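Local coordinates for protein nucleocapsid (PDB 4AKL) that binds single-stranded and double-stranded RNA, probably takes part in packaging the viral genome, and shows sequence-nonspecific double-stranded DNA endonuclease activity, at residues M1-I5 with I395-P400; T326-F330 with P352-G356; L359-D365 with V379-I385; G389-T394 with S407-S412. All coordinates share one frame. Residues are numbered along the deposited sequence.

Contact 1: M1-I5 with I395-P400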
# COMPACT_ATOMS: atom_id res chain seq x y z
N MET A 1 -8.18 32.77 -0.05
CA MET A 1 -8.74 31.38 -0.26
C MET A 1 -8.05 30.27 0.58
O MET A 1 -7.05 29.64 0.15
CB MET A 1 -8.68 31.01 -1.72
CG MET A 1 -9.79 31.62 -2.54
SD MET A 1 -9.42 31.45 -4.30
CE MET A 1 -9.10 29.67 -4.40
N GLU A 2 -8.61 30.04 1.76
CA GLU A 2 -8.11 29.05 2.69
C GLU A 2 -8.92 27.78 2.54
O GLU A 2 -9.89 27.72 1.80
CB GLU A 2 -8.22 29.57 4.12
CG GLU A 2 -7.54 30.92 4.39
CD GLU A 2 -8.49 32.10 4.35
OE1 GLU A 2 -9.40 32.14 3.48
OE2 GLU A 2 -8.31 33.00 5.21
N ASN A 3 -8.49 26.76 3.28
CA ASN A 3 -9.18 25.49 3.39
C ASN A 3 -10.54 25.68 4.07
O ASN A 3 -10.60 25.97 5.26
CB ASN A 3 -8.30 24.54 4.19
CG ASN A 3 -8.81 23.11 4.21
OD1 ASN A 3 -9.98 22.86 3.94
ND2 ASN A 3 -7.91 22.15 4.55
N LYS A 4 -11.63 25.50 3.31
CA LYS A 4 -13.00 25.71 3.83
C LYS A 4 -13.53 24.52 4.65
O LYS A 4 -14.54 24.67 5.29
CB LYS A 4 -13.99 26.02 2.69
CG LYS A 4 -13.64 27.18 1.77
CD LYS A 4 -13.54 28.50 2.47
CE LYS A 4 -13.19 29.62 1.48
NZ LYS A 4 -14.21 29.82 0.33
N ILE A 5 -12.85 23.37 4.63
CA ILE A 5 -13.29 22.20 5.38
C ILE A 5 -12.72 22.29 6.80
O ILE A 5 -11.81 21.55 7.17
CB ILE A 5 -12.88 20.85 4.69
CG1 ILE A 5 -13.10 20.91 3.17
CG2 ILE A 5 -13.65 19.67 5.36
CD1 ILE A 5 -12.93 19.57 2.42
N ILE A 395 -12.20 17.05 -4.14
CA ILE A 395 -12.83 18.25 -3.59
C ILE A 395 -11.76 19.35 -3.48
O ILE A 395 -10.78 19.17 -2.78
CB ILE A 395 -13.38 17.99 -2.17
CG1 ILE A 395 -14.38 16.80 -2.10
CG2 ILE A 395 -14.03 19.19 -1.67
CD1 ILE A 395 -14.78 16.37 -0.65
N PRO A 396 -11.92 20.47 -4.20
CA PRO A 396 -10.98 21.59 -4.03
C PRO A 396 -11.34 22.34 -2.74
O PRO A 396 -12.45 22.90 -2.62
CB PRO A 396 -11.22 22.45 -5.25
CG PRO A 396 -12.64 22.27 -5.58
CD PRO A 396 -13.03 20.85 -5.10
N VAL A 397 -10.43 22.34 -1.78
CA VAL A 397 -10.80 22.78 -0.42
C VAL A 397 -11.10 24.26 -0.30
O VAL A 397 -11.79 24.67 0.63
CB VAL A 397 -9.73 22.39 0.63
CG1 VAL A 397 -9.56 20.87 0.69
CG2 VAL A 397 -8.45 23.10 0.37
N ALA A 398 -10.61 25.05 -1.25
CA ALA A 398 -10.90 26.49 -1.31
C ALA A 398 -12.36 26.79 -1.67
O ALA A 398 -12.89 27.80 -1.25
CB ALA A 398 -9.96 27.19 -2.32
N ASN A 399 -12.99 25.91 -2.46
CA ASN A 399 -14.42 26.05 -2.84
C ASN A 399 -15.05 24.65 -2.99
O ASN A 399 -15.24 24.19 -4.10
CB ASN A 399 -14.56 26.84 -4.16
CG ASN A 399 -14.22 28.33 -4.01
OD1 ASN A 399 -14.95 29.08 -3.36
ND2 ASN A 399 -13.10 28.77 -4.63
N PRO A 400 -15.34 23.96 -1.87
CA PRO A 400 -15.77 22.55 -1.89
C PRO A 400 -16.93 22.17 -2.78
O PRO A 400 -16.97 21.04 -3.26
CB PRO A 400 -16.16 22.30 -0.41
CG PRO A 400 -15.31 23.16 0.32
CD PRO A 400 -15.19 24.43 -0.49
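Two hydrogen bonds from K4 hold the N-terminal segment to the loop 395-400. The backbone N of K4 donates to O of V397 at 2.8 Å, with a nearly straight N-H...O angle of 165°. The side chain of the same residue folds back, and K4 NZ donates to A398 O at 2.9 Å. Both acceptors are carbonyls of the type I beta turn P396-N399, which is closed by its own bond from N399 N to P396 O (3.1 Å). K4 thus reads two successive carbonyls of one turn. A CA-H...O contact from A398 CA to E2 O (3.5 Å) adds a weaker link. N3 forms an Asx turn that bends the chain around K4: its OD1 accepts from I5 N at 3.0 Å. Its ND2 is hydrogen-bonded to S84 O.

Apolar contacts lie at the two ends of M1-I5. M1 CE lies 3.3 Å from A398 CB at the exposed end. At the buried end, I5 CD1 meets V397 CG1 at 4.0 Å and I395 CG2 at 4.3 Å, while I5 CG1 is 4.3 Å from P400 CG. Neither segment is helix or strand, so this is a loop-to-loop contact. I5 and P400 both rest on W16 of helix 10-24, I5 and I395 touch helix 77-83, and P396 and V397 lie against helix 324-336.

Contact 2: T326-F330 with P352-G356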
# COMPACT_ATOMS: atom_id res chain seq x y z
N THR A 326 -3.90 25.16 -2.52
CA THR A 326 -3.36 25.22 -3.91
C THR A 326 -2.93 23.84 -4.46
O THR A 326 -3.00 23.57 -5.71
CB THR A 326 -2.20 26.24 -3.99
OG1 THR A 326 -1.03 25.70 -3.38
CG2 THR A 326 -2.57 27.59 -3.30
N VAL A 327 -2.49 22.93 -3.56
CA VAL A 327 -2.17 21.57 -4.01
C VAL A 327 -3.49 20.89 -4.40
O VAL A 327 -3.62 20.27 -5.44
CB VAL A 327 -1.47 20.73 -2.93
CG1 VAL A 327 -1.24 19.33 -3.43
CG2 VAL A 327 -0.14 21.37 -2.51
N SER A 328 -4.46 21.05 -3.51
CA SER A 328 -5.80 20.57 -3.71
C SER A 328 -6.38 21.11 -5.02
O SER A 328 -6.97 20.38 -5.80
CB SER A 328 -6.66 20.93 -2.51
OG SER A 328 -8.04 20.69 -2.74
N GLN A 329 -6.21 22.39 -5.26
CA GLN A 329 -6.76 22.98 -6.48
C GLN A 329 -6.08 22.39 -7.72
O GLN A 329 -6.76 22.03 -8.71
CB GLN A 329 -6.59 24.48 -6.48
CG GLN A 329 -7.50 25.17 -7.52
CD GLN A 329 -8.91 25.20 -7.04
OE1 GLN A 329 -9.17 25.48 -5.85
NE2 GLN A 329 -9.85 24.92 -7.92
N PHE A 330 -4.75 22.28 -7.67
CA PHE A 330 -3.96 21.71 -8.76
C PHE A 330 -4.49 20.31 -9.16
O PHE A 330 -4.69 20.01 -10.33
CB PHE A 330 -2.48 21.62 -8.32
CG PHE A 330 -1.54 21.21 -9.42
CD1 PHE A 330 -1.30 19.90 -9.68
CD2 PHE A 330 -0.83 22.17 -10.14
CE1 PHE A 330 -0.39 19.53 -10.71
CE2 PHE A 330 0.06 21.82 -11.12
CZ PHE A 330 0.26 20.47 -11.40
N PRO A 352 4.31 29.24 -9.92
CA PRO A 352 5.03 30.11 -9.00
C PRO A 352 5.16 29.56 -7.60
O PRO A 352 6.04 30.00 -6.87
CB PRO A 352 4.17 31.37 -8.97
CG PRO A 352 3.52 31.37 -10.24
CD PRO A 352 3.13 29.92 -10.44
N MET A 353 4.29 28.62 -7.23
CA MET A 353 4.33 28.02 -5.90
C MET A 353 5.62 27.25 -5.74
O MET A 353 5.93 26.40 -6.62
CB MET A 353 3.18 27.02 -5.75
CG MET A 353 1.77 27.59 -5.90
SD MET A 353 1.38 28.99 -4.87
CE MET A 353 1.69 28.32 -3.22
N LYS A 354 6.37 27.51 -4.65
CA LYS A 354 7.64 26.81 -4.42
C LYS A 354 7.49 25.30 -4.31
O LYS A 354 8.40 24.54 -4.67
CB LYS A 354 8.34 27.36 -3.17
CG LYS A 354 9.07 28.65 -3.40
CD LYS A 354 9.68 29.16 -2.10
CE LYS A 354 10.33 30.54 -2.26
NZ LYS A 354 10.42 31.28 -0.96
N TRP A 355 6.33 24.82 -3.84
CA TRP A 355 6.14 23.39 -3.72
C TRP A 355 6.15 22.65 -5.05
O TRP A 355 6.34 21.43 -5.06
CB TRP A 355 4.85 23.02 -2.93
CG TRP A 355 3.51 23.39 -3.56
CD1 TRP A 355 2.72 24.42 -3.19
CD2 TRP A 355 2.79 22.69 -4.63
NE1 TRP A 355 1.60 24.44 -3.96
CE2 TRP A 355 1.61 23.40 -4.85
CE3 TRP A 355 3.06 21.58 -5.43
CZ2 TRP A 355 0.68 23.05 -5.84
CZ3 TRP A 355 2.12 21.19 -6.39
CH2 TRP A 355 0.93 21.94 -6.59
N GLY A 356 5.97 23.37 -6.18
CA GLY A 356 5.88 22.74 -7.48
C GLY A 356 7.13 21.97 -7.81
O GLY A 356 7.11 20.77 -8.04
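M353 begins the contact from the second segment. M353 CE lies 3.8 Å from T326 OG1. M353 O accepts from G356 N at 3.1 Å, as the chain turns into helix 355-360. W355 follows and makes most of the contact, its indole being met on one face and along its edge. W355 NE1 donates to T326 OG1 at 3.0 Å. The same OG1 is also hydrogen-bonded to T323 O, one turn back. V327 lies over one face of the indole: its CG2 is 3.8 Å from the centroid of the five-membered ring of W355, a CH-pi contact. The six-membered ring of W355 points its edge at the face of F330 in a T-shaped stack, with centroids 5.6 Å apart and planes at 83°. T326 and F330 are one turn apart on the helix. L348 of helix 341-350 touches both F330 and W355, and V319 in a loop touches V327 and W355, so the indole joins helices 324-336, 341-350 and 355-360.

Contact 3: L359-D365 with V379-I385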
# COMPACT_ATOMS: atom_id res chain seq x y z
N LEU A 359 7.95 19.12 -5.47
CA LEU A 359 7.21 17.88 -5.72
C LEU A 359 7.83 17.20 -6.96
O LEU A 359 7.96 15.98 -7.01
CB LEU A 359 5.71 18.15 -5.99
CG LEU A 359 4.80 16.92 -5.88
CD1 LEU A 359 4.68 16.41 -4.40
CD2 LEU A 359 3.42 17.20 -6.46
N TYR A 360 8.20 18.01 -7.96
CA TYR A 360 8.71 17.46 -9.20
C TYR A 360 9.98 16.66 -8.93
O TYR A 360 10.16 15.57 -9.50
CB TYR A 360 9.05 18.57 -10.23
CG TYR A 360 9.43 18.05 -11.62
CD1 TYR A 360 10.72 17.53 -11.88
CD2 TYR A 360 8.51 18.07 -12.65
CE1 TYR A 360 11.06 17.02 -13.15
CE2 TYR A 360 8.85 17.57 -13.97
CZ TYR A 360 10.12 17.06 -14.21
OH TYR A 360 10.45 16.58 -15.49
N GLU A 361 10.84 17.18 -8.08
CA GLU A 361 12.13 16.52 -7.82
C GLU A 361 11.98 15.15 -7.14
O GLU A 361 12.92 14.35 -7.18
CB GLU A 361 13.04 17.41 -7.02
CG GLU A 361 14.49 16.90 -6.84
CD GLU A 361 15.34 16.75 -8.16
OE1 GLU A 361 14.80 16.71 -9.31
OE2 GLU A 361 16.56 16.67 -8.02
N LEU A 362 10.82 14.90 -6.57
CA LEU A 362 10.50 13.57 -6.03
C LEU A 362 10.24 12.47 -7.11
O LEU A 362 10.43 11.27 -6.85
CB LEU A 362 9.33 13.67 -5.06
CG LEU A 362 9.47 14.69 -3.94
CD1 LEU A 362 8.19 14.66 -3.07
CD2 LEU A 362 10.74 14.48 -3.10
N PHE A 363 9.84 12.87 -8.31
CA PHE A 363 9.54 11.90 -9.37
C PHE A 363 10.66 10.94 -9.66
O PHE A 363 11.80 11.36 -9.84
CB PHE A 363 9.16 12.58 -10.69
CG PHE A 363 7.81 13.25 -10.69
CD1 PHE A 363 6.76 12.75 -10.04
CD2 PHE A 363 7.61 14.42 -11.45
CE1 PHE A 363 5.49 13.38 -10.08
CE2 PHE A 363 6.38 15.05 -11.47
CZ PHE A 363 5.30 14.50 -10.78
N ALA A 364 10.35 9.66 -9.74
CA ALA A 364 11.37 8.67 -10.09
C ALA A 364 11.24 8.10 -11.52
O ALA A 364 11.93 7.13 -11.89
CB ALA A 364 11.37 7.52 -9.06
N ASP A 365 10.35 8.67 -12.31
CA ASP A 365 10.02 8.10 -13.63
C ASP A 365 11.23 7.79 -14.50
O ASP A 365 11.27 6.77 -15.14
CB ASP A 365 9.09 9.03 -14.43
CG ASP A 365 7.78 9.35 -13.65
OD1 ASP A 365 7.84 10.02 -12.63
OD2 ASP A 365 6.72 8.87 -14.05
N VAL A 379 7.95 6.38 -2.85
CA VAL A 379 8.56 7.06 -3.98
C VAL A 379 7.49 7.53 -4.98
O VAL A 379 6.68 6.72 -5.48
CB VAL A 379 9.61 6.18 -4.67
CG1 VAL A 379 10.28 6.91 -5.91
CG2 VAL A 379 10.67 5.73 -3.65
N LEU A 380 7.47 8.84 -5.24
CA LEU A 380 6.57 9.44 -6.20
C LEU A 380 6.94 9.14 -7.65
O LEU A 380 8.09 8.95 -7.98
CB LEU A 380 6.50 10.95 -6.00
CG LEU A 380 5.38 11.71 -6.75
CD1 LEU A 380 3.96 11.17 -6.39
CD2 LEU A 380 5.46 13.19 -6.43
N THR A 381 5.92 9.08 -8.49
CA THR A 381 6.02 8.96 -9.95
C THR A 381 4.84 9.75 -10.53
O THR A 381 3.88 10.10 -9.80
CB THR A 381 5.88 7.50 -10.52
OG1 THR A 381 4.61 6.98 -10.16
CG2 THR A 381 6.97 6.58 -10.02
N ALA A 382 4.92 10.03 -11.85
CA ALA A 382 3.83 10.71 -12.54
C ALA A 382 2.53 9.92 -12.33
O ALA A 382 1.53 10.51 -12.00
CB ALA A 382 4.15 10.91 -14.09
N GLY A 383 2.57 8.59 -12.46
CA GLY A 383 1.40 7.78 -12.26
C GLY A 383 0.91 7.79 -10.80
O GLY A 383 -0.28 7.61 -10.58
N ARG A 384 1.78 8.02 -9.82
CA ARG A 384 1.35 8.13 -8.39
C ARG A 384 0.74 9.46 -8.01
O ARG A 384 0.18 9.59 -6.95
CB ARG A 384 2.51 7.75 -7.49
CG ARG A 384 2.64 6.20 -7.45
CD ARG A 384 3.88 5.76 -6.72
NE ARG A 384 3.84 4.33 -6.46
CZ ARG A 384 4.74 3.65 -5.80
NH1 ARG A 384 5.84 4.25 -5.29
NH2 ARG A 384 4.55 2.34 -5.66
N ILE A 385 0.77 10.46 -8.91
CA ILE A 385 0.11 11.72 -8.66
C ILE A 385 -1.41 11.47 -8.40
O ILE A 385 -2.04 12.17 -7.57
CB ILE A 385 0.41 12.77 -9.79
CG1 ILE A 385 1.82 13.40 -9.58
CG2 ILE A 385 -0.61 13.89 -9.80
CD1 ILE A 385 1.98 14.46 -8.41
O HOH W 1 4.78 7.18 -13.91
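L380 is the apolar centre of this contact. L380 CD2 lies 3.8 Å from L359 CG and 3.7 Å from F363 CE1, and L380 CB is 4.0 Å from L362 CB. I385 extends the cluster: its CD1 meets L359 CD2 at 3.7 Å, and its CG1 meets the ring edge of F363 at CE1, also 3.7 Å. A364 CB packs on V379 CG1 at 3.4 Å. Next comes the backbone bond from A364 N to L380 O (3.0 Å). At the polar edge, the D365 carboxylate accepts from A382 N through OD1 (3.0 Å) and OD2 (3.1 Å). A water bridges D365 OD2 (2.6 Å) and G383 N (3.0 Å). T381 OG1 accepts from R384 N at 3.0 Å, an ST motif that holds the turn where helix 385-392 begins. The apolar side is lined by W313 of helix 306-316, which touches L359 and L380, and by L348 of helix 341-350 on F363. V379 rests on helix 110-113, where Y110 OH hydrogen-bonds L362 O and L380 N.

Contact 4: G389-T394 with S407-S412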
# COMPACT_ATOMS: atom_id res chain seq x y z
N GLY A 389 -4.19 12.73 -5.80
CA GLY A 389 -5.42 13.27 -6.36
C GLY A 389 -6.67 12.69 -5.66
O GLY A 389 -7.60 13.42 -5.39
N VAL A 390 -6.72 11.40 -5.38
CA VAL A 390 -7.88 10.88 -4.68
C VAL A 390 -7.97 11.41 -3.23
O VAL A 390 -9.06 11.62 -2.72
CB VAL A 390 -7.98 9.32 -4.73
CG1 VAL A 390 -6.89 8.67 -3.88
CG2 VAL A 390 -9.34 8.87 -4.30
N CYS A 391 -6.84 11.67 -2.58
CA CYS A 391 -6.90 12.22 -1.22
C CYS A 391 -7.30 13.69 -1.08
O CYS A 391 -8.04 14.08 -0.16
CB CYS A 391 -5.54 12.05 -0.57
SG CYS A 391 -4.89 10.42 -0.37
N PHE A 392 -6.75 14.53 -2.00
CA PHE A 392 -6.81 16.00 -1.89
C PHE A 392 -7.43 16.71 -3.09
O PHE A 392 -7.61 17.94 -3.04
CB PHE A 392 -5.40 16.58 -1.76
CG PHE A 392 -4.50 15.86 -0.79
CD1 PHE A 392 -4.91 15.56 0.50
CD2 PHE A 392 -3.22 15.52 -1.15
CE1 PHE A 392 -4.06 14.92 1.36
CE2 PHE A 392 -2.38 14.86 -0.27
CZ PHE A 392 -2.80 14.58 0.96
N GLY A 393 -7.76 15.96 -4.14
CA GLY A 393 -8.21 16.55 -5.39
C GLY A 393 -9.59 16.28 -5.92
O GLY A 393 -9.90 16.82 -6.95
N THR A 394 -10.40 15.48 -5.24
CA THR A 394 -11.78 15.27 -5.69
C THR A 394 -12.65 16.39 -5.20
O THR A 394 -13.74 16.65 -5.76
CB THR A 394 -12.35 13.95 -5.21
OG1 THR A 394 -12.54 13.98 -3.77
CG2 THR A 394 -11.43 12.77 -5.62
N SER A 407 -14.32 15.53 -10.31
CA SER A 407 -12.87 15.45 -10.61
C SER A 407 -12.48 14.00 -10.39
O SER A 407 -12.66 13.47 -9.30
CB SER A 407 -12.07 16.44 -9.78
OG SER A 407 -10.73 16.33 -10.08
N GLY A 408 -12.00 13.35 -11.46
CA GLY A 408 -11.77 11.95 -11.51
C GLY A 408 -10.37 11.53 -11.19
O GLY A 408 -9.44 11.92 -11.90
N HIS A 409 -10.20 10.75 -10.11
CA HIS A 409 -8.90 10.19 -9.73
C HIS A 409 -9.07 8.68 -9.54
O HIS A 409 -10.08 8.24 -8.99
CB HIS A 409 -8.35 10.90 -8.50
CG HIS A 409 -8.22 12.36 -8.71
ND1 HIS A 409 -7.14 12.92 -9.34
CD2 HIS A 409 -9.08 13.39 -8.44
CE1 HIS A 409 -7.30 14.22 -9.43
NE2 HIS A 409 -8.47 14.55 -8.89
N THR A 410 -8.08 7.93 -10.01
CA THR A 410 -8.17 6.48 -10.16
C THR A 410 -8.89 5.76 -9.02
O THR A 410 -9.92 5.15 -9.24
CB THR A 410 -6.77 5.86 -10.45
OG1 THR A 410 -6.25 6.50 -11.61
CG2 THR A 410 -6.82 4.36 -10.75
N LYS A 411 -8.38 5.87 -7.79
CA LYS A 411 -8.88 5.03 -6.74
C LYS A 411 -10.32 5.34 -6.24
O LYS A 411 -10.83 4.63 -5.34
CB LYS A 411 -7.82 4.91 -5.64
CG LYS A 411 -6.80 3.88 -6.07
CD LYS A 411 -5.62 3.76 -5.20
CE LYS A 411 -4.69 2.71 -5.77
NZ LYS A 411 -3.44 2.72 -5.05
N SER A 412 -10.98 6.37 -6.81
CA SER A 412 -12.36 6.61 -6.51
C SER A 412 -13.19 5.44 -6.96
O SER A 412 -14.27 5.25 -6.43
CB SER A 412 -12.86 7.90 -7.09
OG SER A 412 -12.26 9.01 -6.45
O HOH W 2 -15.54 15.44 -7.60
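This is a buried helix-to-loop contact, where the C-terminal end of helix 385-392 meets the loop that leads toward helix 425-440. The loop passes back beside the helix and enters a short 3-10 segment at 410-412. H409 is the main link. Its imidazole lies against G389, whose CA is 3.7 Å from the ring centroid in a CH-pi contact. A side chain at G389 would clash with this ring, so the bare backbone lets the imidazole come close. T394 CG2 meets the ring edge at H409 CD2 (3.7 Å). V390 packs along the loop, its CB 4.1 Å from H409 CB and its CG2 3.6 Å from S412 OG. K411 touches V390 with its CB, but its NZ forms a salt bridge with E387 and a hydrogen bond with H453. F392 turns to the other side and stacks edge-to-face on F324 and Y311. Beyond the helix end, a water joins T394 O (2.8 Å) to S407 N (3.0 Å). S407 OG is hydrogen-bonded to F332 O. H409 NE2 donates to S407 OG at 3.1 Å and makes a weak, bent hydrogen bond to G393 O at 3.3 Å.

How the contacts relate
The chain starts in contact 1, and M1-I5 meets its partner 395-400 only after some 390 residues. Contacts 2 and 3 are nested inside that long loop. Contact 2 closes a short, mostly helical loop between helices 324-336 and 355-360. Contact 3 opens next, on helix 355-360 again, and closes a non-helical loop before helix 385-392. Contact 4 closes the short loop between that helix and 407-412, and crosses contact 1 because 395-400 lies between its segments. S328 ties three contacts together: its OG probably hydrogen-bonds V397 N of contact 1 and F392 O of contact 4. Contact 3 adjoins contacts 2 and 4 only along the chain, and lies about 12 Å (nearest atoms) from contact 1.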